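Local coordinates for lithostathine (Homo sapiens, PDB 1QDD), which is a secreted C-type lectin-like protein that might inhibit spontaneous calcium carbonate precipitation and may take part in pancreas and brain regeneration, at residues Asn46-Ser52 and Phe138-Phe142; Ser52-Gln56 and Val97-Ser101; Ser101-Pro107 and Gln125-Asp129. The protein carries 1 engineered substitution. Residue numbers count along the deposited sequence, not the author numbering.

In the fold
Contacts 2 and 3 follow one another inside the loop that contact 1 closes, all within one C-type lectin domain. The centre of contact 1, which pairs strand 49-50 with the C-terminal strand 136-143, lies about 6 Å from the centre of the chain. The chain continues through the shared S52 into contact 2, centred about 15 Å from the centre of contact 1; K141 NZ and L54 CD1 are 4.1 Å apart. S101 likewise belongs to contacts 2 and 3, with centres about 12 Å apart and Y99 O 3.4 Å from W127 CH2. Contacts 1 and 3 do not touch (nearest atoms about 7 Å), yet both reach the same sheet. None includes the glycan-contacting E2, A3, T5, E6 and P8.

Contact 1 of 3, residues Asn46-Ser52 and Phe138-Phe142; sequences NSGNLVS and FVCKF
Two hydrogen bonds join N49 and K141 as an antiparallel hydrogen-bonded pair (CA-CA 5.8 Å): K141 N to N49 O at 3.0 Å and N49 N to K141 O at 3.2 Å. L50 and C140 follow as a non-hydrogen-bonded pair, CA-CA 4.5 Å, and V51 N donates to V139 O at 3.0 Å. N49 O and V139 O also receive CA-H...O contacts, from C140 CA and L50 CA respectively, each 3.6 Å. The all-t side chain of K141 runs along V51 to a weak bond from its NZ to S52 O (3.3 Å); its stronger partner is E58, by a salt bridge. Before the strand, N46 (phi/psi 62/34) and S47 (46/58) both adopt left-handed backbone conformations, folding N46 back so that its CB sits over one face of the F142 ring, which chi1 p places beneath it, 3.9 Å from the centroid, a CH-pi contact. G48 CA lies 3.3 Å from K141 O and 3.7 Å from F142 CB; an ideal CB here would clash with both atoms. At the other end, L50 CD2 reaches F138 CB at 3.7 Å, and V51 CG1 (chi1 p) meets V139 CB at 3.8 Å. Strand 24-33 flanks 138-142 through backbone bonds, and C140 is disulfide-bonded to C42 of helix 35-44, the helix that leads into N46-S52. The short strand after the first helix, paired with a C-terminal strand tied to that helix by a disulfide, is characteristic of the C-type lectin fold.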
loop_
_atom_site.group_PDB
_atom_site.type_symbol
_atom_site.label_atom_id
_atom_site.label_comp_id
_atom_site.label_asym_id
_atom_site.label_seq_id
_atom_site.Cartn_x
_atom_site.Cartn_y
_atom_site.Cartn_z
ATOM N N ASN A 46 8.297 -0.767 12.344
ATOM C CA ASN A 46 8.593 0.647 12.238
ATOM C C ASN A 46 7.325 1.482 12.096
ATOM O O ASN A 46 7.314 2.511 11.433
ATOM C CB ASN A 46 9.564 0.917 11.081
ATOM C CG ASN A 46 10.823 0.074 11.144
ATOM O OD1 ASN A 46 11.088 -0.770 10.280
ATOM N ND2 ASN A 46 11.591 0.269 12.204
ATOM N N SER A 47 6.247 1.038 12.736
ATOM C CA SER A 47 4.994 1.759 12.830
ATOM C C SER A 47 4.518 2.339 11.515
ATOM O O SER A 47 4.198 3.522 11.367
ATOM C CB SER A 47 5.172 2.822 13.932
ATOM O OG SER A 47 5.588 2.144 15.122
ATOM N N GLY A 48 4.338 1.445 10.538
ATOM C CA GLY A 48 3.792 1.808 9.232
ATOM C C GLY A 48 2.351 1.358 9.090
ATOM O O GLY A 48 1.614 1.124 10.045
ATOM N N ASN A 49 1.874 1.261 7.849
ATOM C CA ASN A 49 0.551 0.817 7.464
ATOM C C ASN A 49 0.656 0.252 6.035
ATOM O O ASN A 49 1.656 0.498 5.364
ATOM C CB ASN A 49 -0.551 1.877 7.425
ATOM C CG ASN A 49 -1.164 2.173 8.774
ATOM O OD1 ASN A 49 -0.882 3.251 9.327
ATOM N ND2 ASN A 49 -1.978 1.301 9.341
ATOM N N LEU A 50 -0.359 -0.464 5.591
ATOM C CA LEU A 50 -0.429 -0.829 4.186
ATOM C C LEU A 50 -0.303 0.486 3.410
ATOM O O LEU A 50 -0.777 1.553 3.852
ATOM C CB LEU A 50 -1.770 -1.474 3.833
ATOM C CG LEU A 50 -1.931 -2.962 4.152
ATOM C CD1 LEU A 50 -3.366 -3.428 3.973
ATOM C CD2 LEU A 50 -0.980 -3.799 3.292
ATOM N N VAL A 51 0.291 0.449 2.233
ATOM C CA VAL A 51 0.567 1.666 1.481
ATOM C C VAL A 51 -0.690 2.460 1.170
ATOM O O VAL A 51 -1.712 1.917 0.760
ATOM C CB VAL A 51 1.385 1.325 0.215
ATOM C CG1 VAL A 51 0.639 0.464 -0.785
ATOM C CG2 VAL A 51 1.923 2.568 -0.476
ATOM N N SER A 52 -0.570 3.785 1.284
ATOM C CA SER A 52 -1.559 4.753 0.837
ATOM C C SER A 52 -1.000 5.421 -0.425
ATOM O O SER A 52 0.158 5.853 -0.406
ATOM C CB SER A 52 -1.865 5.851 1.843
ATOM O OG SER A 52 -2.354 5.368 3.063
ATOM N N PHE A 138 1.605 -7.964 -0.238
ATOM C CA PHE A 138 1.268 -6.587 0.151
ATOM C C PHE A 138 2.452 -5.653 0.166
ATOM O O PHE A 138 3.622 -6.076 0.200
ATOM C CB PHE A 138 0.603 -6.609 1.550
ATOM C CG PHE A 138 1.354 -7.278 2.662
ATOM C CD1 PHE A 138 2.123 -6.550 3.555
ATOM C CD2 PHE A 138 1.242 -8.651 2.867
ATOM C CE1 PHE A 138 2.753 -7.161 4.619
ATOM C CE2 PHE A 138 1.874 -9.251 3.932
ATOM C CZ PHE A 138 2.632 -8.521 4.813
ATOM N N VAL A 139 2.192 -4.350 0.132
ATOM C CA VAL A 139 3.212 -3.312 0.215
ATOM C C VAL A 139 2.969 -2.477 1.482
ATOM O O VAL A 139 1.846 -2.029 1.720
ATOM C CB VAL A 139 3.227 -2.370 -1.001
ATOM C CG1 VAL A 139 4.228 -1.225 -0.859
ATOM C CG2 VAL A 139 3.523 -3.124 -2.296
ATOM N N CYS A 140 4.014 -2.238 2.268
ATOM C CA CYS A 140 3.989 -1.377 3.444
ATOM C C CYS A 140 4.707 -0.044 3.192
ATOM O O CYS A 140 5.609 0.048 2.373
ATOM C CB CYS A 140 4.641 -2.035 4.668
ATOM S SG CYS A 140 4.004 -3.624 5.234
ATOM N N LYS A 141 4.287 0.984 3.923
ATOM C CA LYS A 141 4.839 2.337 3.879
ATOM C C LYS A 141 5.055 2.840 5.308
ATOM O O LYS A 141 4.141 2.719 6.127
ATOM C CB LYS A 141 3.876 3.263 3.116
ATOM C CG LYS A 141 4.192 4.755 3.073
ATOM C CD LYS A 141 3.119 5.523 2.314
ATOM C CE LYS A 141 3.305 7.027 2.310
ATOM N NZ LYS A 141 2.204 7.676 1.517
ATOM N N PHE A 142 6.228 3.385 5.617
ATOM C CA PHE A 142 6.490 3.905 6.963
ATOM C C PHE A 142 7.384 5.141 6.873
ATOM O O PHE A 142 8.200 5.303 5.978
ATOM C CB PHE A 142 7.077 2.852 7.888
ATOM C CG PHE A 142 8.448 2.331 7.598
ATOM C CD1 PHE A 142 9.581 2.931 8.137
ATOM C CD2 PHE A 142 8.627 1.216 6.799
ATOM C CE1 PHE A 142 10.841 2.435 7.874
ATOM C CE2 PHE A 142 9.884 0.718 6.533
ATOM C CZ PHE A 142 11.000 1.324 7.065
#

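Contact 2 of 3, residues Ser52-Gln56 and Val97-Ser101; sequences SVLTQ and VSYKS
V53, extended at phi/psi -104/103, places its CG1 3.9 Å from Y99 CD1, and its carbonyl accepts from water 1 (V53 O to water 2.9 Å), which also donates to Y99 O at 2.8 Å. L54 (-105/-9) turns the backbone and brings its carbonyl to the opposing loop: S98 OG, with chi1 p, donates to L54 O at 2.9 Å, the one direct hydrogen bond between the segments. Water 2 adds a second link, donating to L54 O at 3.1 Å and to S98 O at 3.0 Å. L54 CA is 5.2 Å from Y99 CA, the closest CA pair of the two segments. T55 returns to an extended conformation (-145/163) as N-cap of helix 56-68, its OG1 bonded to E58 N; its carbonyl carbon lies over one face of the Y99 ring. Q56 starts the helix, with CA on that ring as a CH-pi contact, 4.0 Å from the centroid and 28° off the normal. Y99, with chi1 t, thus lays its ring along V53-Q56. Apart from Q56, neither segment is regular: the loop entering the second helix meets the long loop region of the C-type lectin fold, joined by one serine hydroxyl, two waters and a tyrosine ring.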
loop_
_atom_site.group_PDB
_atom_site.type_symbol
_atom_site.label_atom_id
_atom_site.label_comp_id
_atom_site.label_asym_id
_atom_site.label_seq_id
_atom_site.Cartn_x
_atom_site.Cartn_y
_atom_site.Cartn_z
ATOM N N SER A 52 -0.570 3.785 1.284
ATOM C CA SER A 52 -1.559 4.753 0.837
ATOM C C SER A 52 -1.000 5.421 -0.425
ATOM O O SER A 52 0.158 5.853 -0.406
ATOM C CB SER A 52 -1.865 5.851 1.843
ATOM O OG SER A 52 -2.354 5.368 3.063
ATOM N N VAL A 53 -1.731 5.420 -1.514
ATOM C CA VAL A 53 -1.292 5.963 -2.810
ATOM C C VAL A 53 -1.996 7.304 -3.011
ATOM O O VAL A 53 -3.196 7.322 -3.295
ATOM C CB VAL A 53 -1.586 4.982 -3.951
ATOM C CG1 VAL A 53 -1.042 5.488 -5.275
ATOM C CG2 VAL A 53 -1.035 3.585 -3.654
ATOM N N LEU A 54 -1.244 8.379 -2.801
ATOM C CA LEU A 54 -1.844 9.708 -2.757
ATOM C C LEU A 54 -1.632 10.573 -3.957
ATOM O O LEU A 54 -2.279 11.636 -4.051
ATOM C CB LEU A 54 -1.325 10.397 -1.472
ATOM C CG LEU A 54 -1.500 9.543 -0.205
ATOM C CD1 LEU A 54 -0.924 10.219 1.028
ATOM C CD2 LEU A 54 -2.965 9.209 0.032
ATOM N N THR A 55 -0.798 10.192 -4.905
ATOM C CA THR A 55 -0.548 10.928 -6.140
ATOM C C THR A 55 -0.299 9.914 -7.260
ATOM O O THR A 55 0.075 8.751 -6.963
ATOM C CB THR A 55 0.675 11.864 -6.084
ATOM O OG1 THR A 55 1.850 11.051 -5.889
ATOM C CG2 THR A 55 0.607 12.938 -5.011
ATOM N N GLN A 56 -0.383 10.335 -8.503
ATOM C CA GLN A 56 -0.061 9.480 -9.641
ATOM C C GLN A 56 1.397 9.054 -9.578
ATOM O O GLN A 56 1.718 7.879 -9.862
ATOM C CB GLN A 56 -0.351 10.220 -10.943
ATOM C CG GLN A 56 -0.345 9.340 -12.195
ATOM C CD GLN A 56 -0.710 10.197 -13.403
ATOM O OE1 GLN A 56 0.040 10.315 -14.362
ATOM N NE2 GLN A 56 -1.832 10.901 -13.321
ATOM N N VAL A 97 -8.327 10.785 0.611
ATOM C CA VAL A 97 -8.324 10.147 -0.706
ATOM C C VAL A 97 -8.144 11.233 -1.760
ATOM O O VAL A 97 -9.078 11.816 -2.325
ATOM C CB VAL A 97 -9.598 9.328 -0.949
ATOM C CG1 VAL A 97 -9.542 8.591 -2.286
ATOM C CG2 VAL A 97 -9.820 8.332 0.173
ATOM N N SER A 98 -6.887 11.512 -2.087
ATOM C CA SER A 98 -6.498 12.568 -3.012
ATOM C C SER A 98 -6.211 12.093 -4.424
ATOM O O SER A 98 -5.878 12.853 -5.341
ATOM C CB SER A 98 -5.269 13.312 -2.470
ATOM O OG SER A 98 -4.239 12.416 -2.094
ATOM N N TYR A 99 -6.245 10.774 -4.623
ATOM C CA TYR A 99 -5.979 10.089 -5.879
ATOM C C TYR A 99 -6.803 8.803 -6.015
ATOM O O TYR A 99 -7.015 8.104 -5.012
ATOM C CB TYR A 99 -4.487 9.742 -5.974
ATOM C CG TYR A 99 -4.049 8.972 -7.197
ATOM C CD1 TYR A 99 -3.685 7.633 -7.128
ATOM C CD2 TYR A 99 -3.999 9.584 -8.445
ATOM C CE1 TYR A 99 -3.301 6.928 -8.251
ATOM C CE2 TYR A 99 -3.658 8.883 -9.578
ATOM C CZ TYR A 99 -3.285 7.555 -9.470
ATOM O OH TYR A 99 -2.903 6.871 -10.606
ATOM N N LYS A 100 -7.271 8.486 -7.213
ATOM C CA LYS A 100 -7.966 7.214 -7.451
ATOM C C LYS A 100 -7.492 6.626 -8.778
ATOM O O LYS A 100 -7.130 7.332 -9.717
ATOM C CB LYS A 100 -9.476 7.364 -7.419
ATOM C CG LYS A 100 -10.082 8.199 -8.534
ATOM C CD LYS A 100 -11.599 8.280 -8.373
ATOM C CE LYS A 100 -12.223 9.111 -9.478
ATOM N NZ LYS A 100 -11.865 10.551 -9.340
ATOM N N SER A 101 -7.516 5.292 -8.857
ATOM C CA SER A 101 -7.089 4.600 -10.077
ATOM C C SER A 101 -7.841 3.296 -10.298
ATOM O O SER A 101 -7.229 2.230 -10.431
ATOM C CB SER A 101 -5.576 4.366 -9.985
ATOM O OG SER A 101 -5.058 4.032 -11.264
HETATM O O HOH W 1 -5.707 8.497 -2.566
HETATM O O HOH W 2 -3.131 13.576 -6.313
#

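Contact 3 of 3, residues Ser101-Pro107 and Gln125-Asp129; sequences SWGIGAP and QKWKD
This partly buried contact docks the long loop of the lectin domain on strand 127-130 through a single backbone bridge. W127 N donates to S101 O (2.9 Å) and G103 N to W127 O (2.9 Å), holding W102 and W127 CA-CA 4.7 Å apart. S101 OG, chi1 t, donates to Q125 O at 2.8 Å, while S101 CB sits 3.9 Å from the five-membered ring centroid of W127 as a CH-pi contact. The edge of W127 points at the face of W102: six-membered centroids 5.5 Å apart, planes at 80°. Water 3 links W102 O and K126 NZ, each 2.8 Å from it. A type II turn, G103 to A106, closed by A106 N to G103 O (3.1 Å), leads to cis P107, whose CA lies 3.4 Å from D129 OD1. D129 OD1 accepts from S108 N, while OD2 accepts from G113 N and forms a salt bridge with R87. A cis-proline beside W127-K128-D129 probably corresponds to the calcium-site region of canonical C-type lectins, where the strand motif is Trp-Asn-Asp.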
loop_
_atom_site.group_PDB
_atom_site.type_symbol
_atom_site.label_atom_id
_atom_site.label_comp_id
_atom_site.label_asym_id
_atom_site.label_seq_id
_atom_site.Cartn_x
_atom_site.Cartn_y
_atom_site.Cartn_z
ATOM N N SER A 101 -7.516 5.292 -8.857
ATOM C CA SER A 101 -7.089 4.600 -10.077
ATOM C C SER A 101 -7.841 3.296 -10.298
ATOM O O SER A 101 -7.229 2.230 -10.431
ATOM C CB SER A 101 -5.576 4.366 -9.985
ATOM O OG SER A 101 -5.058 4.032 -11.264
ATOM N N TRP A 102 -9.159 3.344 -10.311
ATOM C CA TRP A 102 -9.989 2.156 -10.490
ATOM C C TRP A 102 -9.823 1.546 -11.873
ATOM O O TRP A 102 -9.821 2.246 -12.889
ATOM C CB TRP A 102 -11.447 2.512 -10.219
ATOM C CG TRP A 102 -11.737 2.924 -8.812
ATOM C CD1 TRP A 102 -12.102 4.179 -8.390
ATOM C CD2 TRP A 102 -11.721 2.100 -7.648
ATOM N NE1 TRP A 102 -12.318 4.166 -7.041
ATOM C CE2 TRP A 102 -12.096 2.911 -6.550
ATOM C CE3 TRP A 102 -11.461 0.739 -7.410
ATOM C CZ2 TRP A 102 -12.189 2.411 -5.259
ATOM C CZ3 TRP A 102 -11.572 0.257 -6.119
ATOM C CH2 TRP A 102 -11.934 1.094 -5.047
ATOM N N GLY A 103 -9.757 0.217 -11.930
ATOM C CA GLY A 103 -9.770 -0.502 -13.215
ATOM C C GLY A 103 -11.186 -0.605 -13.780
ATOM O O GLY A 103 -12.158 -0.190 -13.170
ATOM N N ILE A 104 -11.269 -1.170 -14.990
ATOM C CA ILE A 104 -12.535 -1.337 -15.701
ATOM C C ILE A 104 -13.550 -2.093 -14.857
ATOM O O ILE A 104 -13.237 -3.160 -14.329
ATOM C CB ILE A 104 -12.282 -2.080 -17.039
ATOM C CG1 ILE A 104 -11.422 -1.236 -17.974
ATOM C CG2 ILE A 104 -13.600 -2.472 -17.698
ATOM C CD1 ILE A 104 -10.815 -1.966 -19.155
ATOM N N GLY A 105 -14.735 -1.526 -14.645
ATOM C CA GLY A 105 -15.800 -2.173 -13.905
ATOM C C GLY A 105 -15.697 -2.105 -12.394
ATOM O O GLY A 105 -16.472 -2.739 -11.667
ATOM N N ALA A 106 -14.718 -1.351 -11.884
ATOM C CA ALA A 106 -14.505 -1.204 -10.455
ATOM C C ALA A 106 -14.837 0.151 -9.909
ATOM O O ALA A 106 -14.534 0.998 -10.704
ATOM C CB ALA A 106 -13.080 -1.620 -10.067
ATOM N N PRO A 107 -15.251 0.269 -8.668
ATOM C CA PRO A 107 -15.762 -0.678 -7.739
ATOM C C PRO A 107 -17.085 -1.317 -8.168
ATOM O O PRO A 107 -17.907 -0.617 -8.757
ATOM C CB PRO A 107 -15.829 -0.023 -6.376
ATOM C CG PRO A 107 -15.904 1.430 -6.651
ATOM C CD PRO A 107 -15.511 1.577 -8.072
ATOM N N GLN A 125 -0.938 -0.809 -11.813
ATOM C CA GLN A 125 -1.309 0.592 -11.794
ATOM C C GLN A 125 -2.787 0.820 -11.517
ATOM O O GLN A 125 -3.123 1.969 -11.173
ATOM C CB GLN A 125 -0.965 1.245 -13.142
ATOM C CG GLN A 125 0.529 1.361 -13.399
ATOM C CD GLN A 125 0.804 2.148 -14.668
ATOM O OE1 GLN A 125 0.204 3.201 -14.900
ATOM N NE2 GLN A 125 1.683 1.625 -15.513
ATOM N N LYS A 126 -3.646 -0.168 -11.692
ATOM C CA LYS A 126 -5.080 -0.011 -11.473
ATOM C C LYS A 126 -5.578 -0.907 -10.344
ATOM O O LYS A 126 -4.934 -1.881 -9.963
ATOM C CB LYS A 126 -5.890 -0.266 -12.737
ATOM C CG LYS A 126 -5.541 0.551 -13.966
ATOM C CD LYS A 126 -6.154 1.931 -13.937
ATOM C CE LYS A 126 -5.904 2.713 -15.220
ATOM N NZ LYS A 126 -6.198 4.159 -15.010
ATOM N N TRP A 127 -6.707 -0.542 -9.766
ATOM C CA TRP A 127 -7.278 -1.091 -8.563
ATOM C C TRP A 127 -8.528 -1.935 -8.792
ATOM O O TRP A 127 -9.350 -1.615 -9.654
ATOM C CB TRP A 127 -7.684 0.068 -7.645
ATOM C CG TRP A 127 -6.632 1.063 -7.267
ATOM C CD1 TRP A 127 -5.297 1.019 -7.497
ATOM C CD2 TRP A 127 -6.853 2.300 -6.554
ATOM N NE1 TRP A 127 -4.651 2.130 -6.987
ATOM C CE2 TRP A 127 -5.600 2.923 -6.407
ATOM C CE3 TRP A 127 -7.997 2.910 -6.043
ATOM C CZ2 TRP A 127 -5.474 4.153 -5.745
ATOM C CZ3 TRP A 127 -7.861 4.131 -5.394
ATOM C CH2 TRP A 127 -6.607 4.725 -5.259
ATOM N N LYS A 128 -8.708 -2.961 -7.973
ATOM C CA LYS A 128 -9.911 -3.793 -7.987
ATOM C C LYS A 128 -10.382 -4.024 -6.560
ATOM O O LYS A 128 -9.579 -4.265 -5.670
ATOM C CB LYS A 128 -9.570 -5.127 -8.648
ATOM C CG LYS A 128 -10.608 -6.221 -8.715
ATOM C CD LYS A 128 -10.086 -7.301 -9.647
ATOM C CE LYS A 128 -9.253 -8.368 -8.968
ATOM N NZ LYS A 128 -9.178 -9.552 -9.889
ATOM N N ASP A 129 -11.696 -3.982 -6.341
ATOM C CA ASP A 129 -12.319 -4.332 -5.073
ATOM C C ASP A 129 -12.500 -5.841 -4.952
ATOM O O ASP A 129 -13.024 -6.448 -5.898
ATOM C CB ASP A 129 -13.673 -3.636 -4.884
ATOM C CG ASP A 129 -14.699 -3.869 -5.970
ATOM O OD1 ASP A 129 -14.354 -3.681 -7.147
ATOM O OD2 ASP A 129 -15.861 -4.232 -5.656
HETATM O O HOH W 3 -8.684 4.643 -13.742
#